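Local structure of cupin 2, conserved barrel domain protein (Shewanella frigidimarina NCIMB 400, 3D82) at residues D[5-9]-D[10-14]. The protein is of unknown function but binds a nickel ion and has the beta-barrel fold of the cupin family. Numbering follows the deposited sequence.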
loop_
_atom_site.group_PDB
_atom_site.type_symbol
_atom_site.label_atom_id
_atom_site.label_comp_id
_atom_site.label_asym_id
_atom_site.label_seq_id
_atom_site.Cartn_x
_atom_site.Cartn_y
_atom_site.Cartn_z
ATOM N N LYS D 5 -15.203 -8.209 -2.462
ATOM C CA LYS D 5 -13.735 -8.143 -2.572
ATOM C C LYS D 5 -13.100 -6.807 -2.117
ATOM O O LYS D 5 -11.875 -6.696 -2.142
ATOM C CB LYS D 5 -13.224 -8.539 -3.988
ATOM C CG LYS D 5 -13.168 -10.052 -4.266
ATOM C CD LYS D 5 -14.369 -10.605 -5.029
ATOM C CE LYS D 5 -14.269 -10.280 -6.533
ATOM N NZ LYS D 5 -15.325 -10.943 -7.351
ATOM N N VAL D 6 -13.890 -5.806 -1.709
ATOM C CA VAL D 6 -13.315 -4.547 -1.181
ATOM C C VAL D 6 -12.710 -4.854 0.191
ATOM O O VAL D 6 -13.375 -5.458 1.012
ATOM C CB VAL D 6 -14.356 -3.417 -1.042
ATOM C CG1 VAL D 6 -13.781 -2.247 -0.219
ATOM C CG2 VAL D 6 -14.839 -2.940 -2.434
ATOM N N ILE D 7 -11.452 -4.464 0.410
ATOM C CA ILE D 7 -10.737 -4.729 1.671
ATOM C C ILE D 7 -10.629 -3.456 2.489
ATOM O O ILE D 7 -10.061 -2.481 2.016
ATOM C CB ILE D 7 -9.277 -5.239 1.424
ATOM C CG1 ILE D 7 -9.247 -6.534 0.592
ATOM C CG2 ILE D 7 -8.490 -5.384 2.733
ATOM C CD1 ILE D 7 -8.653 -6.331 -0.818
ATOM N N ASN D 8 -11.125 -3.492 3.718
ATOM C CA ASN D 8 -11.057 -2.382 4.650
ATOM C C ASN D 8 -9.989 -2.744 5.693
ATOM O O ASN D 8 -10.138 -3.718 6.433
ATOM C CB ASN D 8 -12.436 -2.155 5.264
ATOM C CG ASN D 8 -12.469 -0.994 6.236
ATOM O OD1 ASN D 8 -11.859 -1.054 7.305
ATOM N ND2 ASN D 8 -13.204 0.058 5.888
ATOM N N PHE D 9 -8.938 -1.936 5.773
ATOM C CA PHE D 9 -7.807 -2.228 6.669
ATOM C C PHE D 9 -8.220 -2.351 8.132
ATOM O O PHE D 9 -7.807 -3.306 8.772
ATOM C CB PHE D 9 -6.666 -1.232 6.507
ATOM C CG PHE D 9 -6.163 -1.110 5.095
ATOM C CD1 PHE D 9 -5.720 -2.242 4.405
ATOM C CD2 PHE D 9 -6.100 0.128 4.465
ATOM C CE1 PHE D 9 -5.238 -2.145 3.087
ATOM C CE2 PHE D 9 -5.604 0.234 3.143
ATOM C CZ PHE D 9 -5.173 -0.921 2.471
ATOM N N ASN D 10 -9.061 -1.432 8.633
ATOM C CA ASN D 10 -9.548 -1.499 10.026
ATOM C C ASN D 10 -10.292 -2.809 10.297
ATOM O O ASN D 10 -10.091 -3.419 11.360
ATOM C CB ASN D 10 -10.468 -0.316 10.369
ATOM C CG ASN D 10 -10.837 -0.257 11.864
ATOM O OD1 ASN D 10 -9.965 -0.161 12.717
ATOM N ND2 ASN D 10 -12.126 -0.297 12.168
ATOM N N ASP D 11 -11.155 -3.222 9.352
ATOM C CA ASP D 11 -11.935 -4.440 9.526
ATOM C C ASP D 11 -10.999 -5.669 9.638
ATOM O O ASP D 11 -11.202 -6.522 10.507
ATOM C CB ASP D 11 -12.986 -4.567 8.410
ATOM C CG ASP D 11 -14.020 -3.402 8.402
ATOM O OD1 ASP D 11 -14.074 -2.570 9.349
ATOM O OD2 ASP D 11 -14.787 -3.324 7.416
ATOM N N LYS D 12 -9.962 -5.713 8.799
ATOM C CA LYS D 12 -8.982 -6.815 8.830
ATOM C C LYS D 12 -8.128 -6.793 10.088
ATOM O O LYS D 12 -7.912 -7.846 10.683
ATOM C CB LYS D 12 -8.124 -6.835 7.558
ATOM C CG LYS D 12 -8.931 -7.009 6.262
ATOM C CD LYS D 12 -9.678 -8.304 6.235
ATOM C CE LYS D 12 -10.294 -8.561 4.907
ATOM N NZ LYS D 12 -11.179 -9.777 4.985
ATOM N N PHE D 13 -7.672 -5.607 10.509
ATOM C CA PHE D 13 -6.922 -5.480 11.775
ATOM C C PHE D 13 -7.736 -5.913 13.005
ATOM O O PHE D 13 -7.167 -6.462 13.954
ATOM C CB PHE D 13 -6.388 -4.057 12.017
ATOM C CG PHE D 13 -5.140 -3.732 11.261
ATOM C CD1 PHE D 13 -3.946 -4.414 11.542
ATOM C CD2 PHE D 13 -5.121 -2.694 10.335
ATOM C CE1 PHE D 13 -2.760 -4.106 10.841
ATOM C CE2 PHE D 13 -3.957 -2.361 9.642
ATOM C CZ PHE D 13 -2.773 -3.065 9.886
ATOM N N SER D 14 -9.053 -5.696 12.989
ATOM C CA SER D 14 -9.896 -6.121 14.124
ATOM C C SER D 14 -10.085 -7.656 14.240
ATOM O O SER D 14 -10.471 -8.131 15.310
ATOM C CB SER D 14 -11.257 -5.416 14.103
ATOM O OG SER D 14 -12.027 -5.852 13.004
#
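Asn8 caps the N-terminus of the short helix 9-14: its OD1 accepts the backbone N-H of Asp11 at 3.1 Å, with the donor tilted 23° from the plane of the amide. The side chain turns back over the helix start because CG stands anti to the backbone N (chi1 -179°), on the side of the carbonyl carbon. In one of its two conformers Asp11 lays its carboxylate against this amide, the planes stacked 13° apart; as the side chain has a second position, this stack is less certain than the cap. A negative group placed at the start of the helix is likely to be eased by the helix dipole. The main chain takes up the helical pattern at once, Lys12 N bonding to Asn8 O at 3.1 Å and Phe13 N to Phe9 O at 2.9 Å. Over the first turn, Lys12 crosses Ile7 at about a right angle, its CG 3.9 Å from Ile7 CG2, while Phe9 CB and Phe13 CE2 make a looser apolar contact at 4.3 Å. The amide nitrogen ND2 of Asn8 is hydrogen-bonded to Glu76 OE2 of the second subunit, so that, with OD1 held by Asp11 N, both ends of the amide are gripped and its rotation is probably fixed. With an alanine in place of Asn8, the N-H of Asp11 would probably lose its capping acceptor and Glu76 of the second subunit this donor. Farther out, Ile7, Phe9 and Lys12 all rest on Ile25 of strand 23-28, and Phe13 on Leu35 and Met57. Ile7 and Asn8 also pair with an antiparallel strand of the second subunit, continuing its sheet across the interface. The whole is a classic Asn N-cap at a strand-to-helix junction, here joining strand 7-8, which pairs across the dimer interface, to a helix packed against the cupin barrel.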